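Local coordinates for protein hepatocyte growth factor-regulated tyrosine kinase substrate (PDB 1DVP) that is essential for endosome membrane invagination and multivesicular body formation, binds ubiquitin, and damps tyrosine kinase receptor signalling, possibly by sorting activated receptors for degradation, at residues C7-N12 with I26-D31; Q195-K200 with E204-V209. All blocks are in the same frame, centred on the assembly; numbering follows the deposited sequence.

Contact 1. Residues C7-N12 with I26-D31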
# COMPACT_ATOMS: atom_id res chain seq x y z
N CYS A 7 1.14 -30.34 15.49
CA CYS A 7 2.12 -30.64 16.52
C CYS A 7 3.54 -30.27 16.09
O CYS A 7 4.32 -29.78 16.90
CB CYS A 7 2.00 -32.11 16.96
SG CYS A 7 0.64 -32.32 18.20
N LYS A 8 3.87 -30.45 14.83
CA LYS A 8 5.21 -30.08 14.39
C LYS A 8 5.37 -28.55 14.44
O LYS A 8 6.44 -28.03 14.75
CB LYS A 8 5.48 -30.59 12.97
CG LYS A 8 6.76 -30.02 12.32
CD LYS A 8 7.90 -31.06 12.24
CE LYS A 8 9.26 -30.41 11.94
NZ LYS A 8 9.15 -29.45 10.80
N ASN A 9 4.30 -27.83 14.12
CA ASN A 9 4.38 -26.38 14.16
C ASN A 9 4.48 -25.91 15.62
O ASN A 9 5.19 -24.97 15.91
CB ASN A 9 3.17 -25.74 13.44
CG ASN A 9 3.15 -26.00 11.92
OD1 ASN A 9 4.17 -25.96 11.25
ND2 ASN A 9 1.95 -26.26 11.39
N LEU A 10 3.77 -26.56 16.54
CA LEU A 10 3.84 -26.15 17.95
C LEU A 10 5.26 -26.45 18.51
O LEU A 10 5.84 -25.63 19.24
CB LEU A 10 2.75 -26.85 18.77
CG LEU A 10 2.54 -26.44 20.23
CD1 LEU A 10 2.05 -24.94 20.35
CD2 LEU A 10 1.51 -27.38 20.85
N GLU A 11 5.80 -27.62 18.17
CA GLU A 11 7.16 -27.95 18.59
C GLU A 11 8.09 -26.82 18.11
O GLU A 11 8.83 -26.25 18.89
CB GLU A 11 7.65 -29.26 17.96
CG GLU A 11 7.06 -30.49 18.54
CD GLU A 11 7.58 -30.81 19.93
OE1 GLU A 11 7.10 -31.81 20.51
OE2 GLU A 11 8.46 -30.08 20.44
N ASN A 12 8.02 -26.52 16.82
CA ASN A 12 8.82 -25.45 16.24
C ASN A 12 8.65 -24.13 16.99
O ASN A 12 9.62 -23.53 17.40
CB ASN A 12 8.44 -25.20 14.78
CG ASN A 12 9.04 -26.23 13.82
OD1 ASN A 12 9.96 -26.97 14.16
ND2 ASN A 12 8.52 -26.27 12.59
N ILE A 26 3.67 -19.86 14.11
CA ILE A 26 2.53 -19.42 14.89
C ILE A 26 1.31 -19.06 14.00
O ILE A 26 0.15 -19.38 14.33
CB ILE A 26 2.93 -18.23 15.80
CG1 ILE A 26 3.89 -18.73 16.91
CG2 ILE A 26 1.69 -17.62 16.41
CD1 ILE A 26 4.59 -17.59 17.76
N LEU A 27 1.59 -18.39 12.88
CA LEU A 27 0.58 -18.00 11.94
C LEU A 27 -0.01 -19.29 11.29
O LEU A 27 -1.21 -19.37 11.00
CB LEU A 27 1.17 -17.02 10.90
CG LEU A 27 1.59 -15.67 11.57
CD1 LEU A 27 2.15 -14.70 10.54
CD2 LEU A 27 0.37 -15.05 12.32
N LEU A 28 0.85 -20.29 11.06
CA LEU A 28 0.38 -21.59 10.52
C LEU A 28 -0.60 -22.25 11.53
O LEU A 28 -1.63 -22.82 11.14
CB LEU A 28 1.58 -22.53 10.26
CG LEU A 28 2.34 -22.41 8.94
CD1 LEU A 28 3.56 -23.36 8.93
CD2 LEU A 28 1.36 -22.83 7.74
N ILE A 29 -0.27 -22.19 12.82
CA ILE A 29 -1.13 -22.74 13.87
C ILE A 29 -2.50 -22.05 13.81
O ILE A 29 -3.52 -22.71 13.75
CB ILE A 29 -0.48 -22.63 15.29
CG1 ILE A 29 0.63 -23.68 15.42
CG2 ILE A 29 -1.55 -22.86 16.43
CD1 ILE A 29 1.45 -23.57 16.64
N CYS A 30 -2.52 -20.71 13.75
CA CYS A 30 -3.80 -19.99 13.68
C CYS A 30 -4.63 -20.43 12.47
O CYS A 30 -5.81 -20.67 12.61
CB CYS A 30 -3.54 -18.48 13.63
SG CYS A 30 -2.78 -17.92 15.15
N ASP A 31 -4.02 -20.51 11.29
CA ASP A 31 -4.74 -20.99 10.10
C ASP A 31 -5.28 -22.43 10.29
O ASP A 31 -6.43 -22.73 9.93
CB ASP A 31 -3.82 -20.93 8.87
CG ASP A 31 -3.66 -19.50 8.32
OD1 ASP A 31 -4.56 -18.67 8.58
OD2 ASP A 31 -2.66 -19.25 7.63
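Asn9 and Leu28 meet at about a right angle between two neighbouring helices. The amide end of Asn9 lies against the leucine side chain. Its OD1 comes within 3.5 Å of Leu28 CD1, and its ND2 sits 3.9 Å from Leu28 CB. The torsion of Asn9 explains this reach: CG lies beside the backbone N and anti to the carbonyl carbon (chi1 -67°), which carries the amide over Leu28. The CB of the same asparagine touches a different residue, 3.8 Å from Ile29 CG1.

Ile29 works mainly through the end of its longer branch. CD1 presses on the backbone of the facing helix, 3.8 Å from Leu10 CA. It also meets the Leu10 side chain, with CD1 to CD1 at 4.0 Å, and the two side chains cross obliquely. Asn9 and Ile29 are also the closest backbone pair, their CA atoms 6.6 Å apart. The helix axes approach to 9.1 Å and run roughly antiparallel, at 148°.

These are helices 5-14 and 23-34, the first two of the VHS domain, a right-handed superhelix of eight helices. Helix 56-72 continues the apolar layer, where Val65 packs on Leu10 and Ile69 on Ile29. Leu28, at the margin, also packs on Thr174 of the second subunit.

The contact itself is held by van der Waals packing. The one polar side chain in it, the buried Asn9, turns its amide to Glu32: ND2 donates to OE1 there, which gives the amide nitrogen a partner on helix 23-34 and probably helps fix its rotation.

Contact 2. Residues Q195-K200 with E204-V209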
# COMPACT_ATOMS: atom_id res chain seq x y z
N GLN A 195 13.35 0.96 7.77
CA GLN A 195 12.60 -0.25 7.51
C GLN A 195 12.91 -1.26 8.59
O GLN A 195 13.86 -1.09 9.37
CB GLN A 195 12.97 -0.78 6.15
CG GLN A 195 14.44 -1.07 5.97
CD GLN A 195 14.69 -1.57 4.56
OE1 GLN A 195 14.04 -1.09 3.62
NE2 GLN A 195 15.64 -2.53 4.40
N CYS A 196 12.06 -2.28 8.65
CA CYS A 196 12.19 -3.36 9.61
C CYS A 196 11.17 -4.44 9.28
O CYS A 196 10.23 -4.22 8.50
CB CYS A 196 12.00 -2.87 11.06
SG CYS A 196 10.34 -2.36 11.49
N PRO A 197 11.39 -5.64 9.84
CA PRO A 197 10.42 -6.69 9.52
C PRO A 197 9.15 -6.55 10.34
O PRO A 197 9.14 -5.83 11.35
CB PRO A 197 11.21 -7.99 9.80
CG PRO A 197 12.19 -7.59 10.83
CD PRO A 197 12.63 -6.19 10.40
N LEU A 198 8.06 -7.16 9.89
CA LEU A 198 6.82 -7.09 10.65
C LEU A 198 6.37 -8.53 10.64
O LEU A 198 5.34 -8.92 10.04
CB LEU A 198 5.83 -6.18 9.96
CG LEU A 198 6.35 -4.72 9.87
CD1 LEU A 198 5.46 -3.95 8.91
CD2 LEU A 198 6.35 -4.07 11.23
N PRO A 199 7.13 -9.34 11.35
CA PRO A 199 6.81 -10.77 11.38
C PRO A 199 5.40 -11.12 11.88
O PRO A 199 4.83 -12.14 11.50
CB PRO A 199 7.98 -11.36 12.16
CG PRO A 199 8.36 -10.23 13.13
CD PRO A 199 8.17 -8.96 12.33
N LYS A 200 4.80 -10.27 12.69
CA LYS A 200 3.45 -10.57 13.16
C LYS A 200 2.40 -10.46 12.08
O LYS A 200 1.29 -10.99 12.22
CB LYS A 200 3.07 -9.70 14.35
CG LYS A 200 3.65 -10.20 15.63
CD LYS A 200 3.82 -9.05 16.62
CE LYS A 200 5.07 -9.24 17.54
NZ LYS A 200 6.34 -8.72 16.90
N GLU A 204 8.52 -11.21 6.91
CA GLU A 204 9.83 -11.44 7.52
C GLU A 204 10.90 -10.47 7.01
O GLU A 204 11.81 -10.10 7.75
CB GLU A 204 10.29 -12.89 7.30
CG GLU A 204 9.44 -13.92 7.97
CD GLU A 204 9.66 -13.98 9.48
OE1 GLU A 204 10.83 -14.11 9.91
OE2 GLU A 204 8.67 -13.90 10.23
N LYS A 205 10.81 -10.07 5.76
CA LYS A 205 11.77 -9.12 5.20
C LYS A 205 11.53 -7.71 5.77
O LYS A 205 10.44 -7.37 6.24
CB LYS A 205 11.60 -9.11 3.69
CG LYS A 205 10.32 -8.37 3.23
CD LYS A 205 10.09 -8.52 1.72
CE LYS A 205 11.29 -8.08 0.93
NZ LYS A 205 11.17 -6.62 0.55
N GLU A 206 12.57 -6.88 5.74
CA GLU A 206 12.47 -5.52 6.24
C GLU A 206 11.71 -4.70 5.20
O GLU A 206 12.09 -4.69 4.04
CB GLU A 206 13.86 -4.95 6.46
CG GLU A 206 14.45 -5.47 7.75
CD GLU A 206 15.77 -4.85 8.09
OE1 GLU A 206 16.35 -5.23 9.13
OE2 GLU A 206 16.23 -3.98 7.32
N VAL A 207 10.64 -4.05 5.63
CA VAL A 207 9.82 -3.25 4.75
C VAL A 207 9.77 -1.78 5.26
O VAL A 207 10.10 -1.49 6.41
CB VAL A 207 8.38 -3.83 4.68
CG1 VAL A 207 8.37 -5.20 3.97
CG2 VAL A 207 7.82 -3.98 6.08
N ARG A 208 9.30 -0.86 4.41
CA ARG A 208 9.22 0.56 4.77
C ARG A 208 8.24 0.83 5.94
O ARG A 208 7.15 0.30 5.91
CB ARG A 208 8.77 1.34 3.52
CG ARG A 208 8.50 2.84 3.79
CD ARG A 208 7.77 3.48 2.64
NE ARG A 208 8.55 3.34 1.42
CZ ARG A 208 9.57 4.11 1.06
NH1 ARG A 208 9.97 5.09 1.84
NH2 ARG A 208 10.18 3.91 -0.09
N VAL A 209 8.65 1.59 6.99
CA VAL A 209 7.77 1.97 8.08
C VAL A 209 7.96 3.50 8.38
O VAL A 209 8.99 4.07 8.06
CB VAL A 209 8.04 1.19 9.38
CG1 VAL A 209 7.66 -0.30 9.23
CG2 VAL A 209 9.51 1.26 9.77
O HOH W 1 6.27 -13.95 9.85
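Cys196 and Val207 hold the two strands together through their backbones. Val207 N donates to Cys196 O at 2.9 Å in a nearly straight bond (171°). The return bond, from Cys196 N to Val207 O, is 3.1 Å and more bent. On the face carrying the Cys196 and Val207 side chains, Leu198 and Val209 join a close apolar packing. Leu198 CD1 meets Val207 CG2 at 3.7 Å, and Cys196 SG lies 4.1 Å from Val209 CG1. Leu217 and Phe214 of helix 211-219 add to this layer, with Leu217 on Cys196 and Leu198, and Phe214 on Val209.

The strands form the antiparallel two-stranded sheet 194-198/206-209 of the FYVE zinc finger. Arg208, Val209 and Cys210 make up the RVC motif of this family. Cys210 is a ligand of the zinc ion bound by Cys180, Cys183, Cys210 and Cys213. The Val209 side chain also lies next to those of Cys180 and Cys213. The sheet therefore borders this metal site directly. The two short strands cross at 115° between their directions, well away from a flat antiparallel pair.

The solvent side is more polar and more open. Gln195 and Glu206 are both exposed and cross at about a right angle. Gln195 NE2 gives a weak hydrogen bond to Glu206 OE2 at 3.3 Å, with the amide and carboxylate planes 84° apart. Glu206 also runs alongside Pro197, its CG against the ring CD. Further along, past the corner at Lys205, Glu204 bends at chi2, which brings its OE2 to within 3.3 Å of Pro199 CB. A water lies near both this oxygen and Pro199 O, but its bridging role is doubtful. Trp23, from helix 23-34, packs on Pro199 and Glu204 here.

In the fold
Contact 1 joins two helices of the VHS domain, and contact 2 two strands of the FYVE zinc finger. Their centres are 21 Å apart, yet the two touch. Leu27, on helix 23-34, places CD1 3.8 Å from Pro199 O and CD2 4.2 Å from Lys200 O. Helix 23-34 thus packs against helix 5-14 and also reaches the zinc finger. Asp31 and neighbouring residues of this helix meet the second subunit as well. Only contact 2 borders a metal site: the Val209 side chain is about 5 Å from a zinc ion. Arg208 NE is hydrogen-bonded to a citrate, probably from the crystallisation liquor, which may mark the phosphoinositide headgroup pocket of FYVE domains.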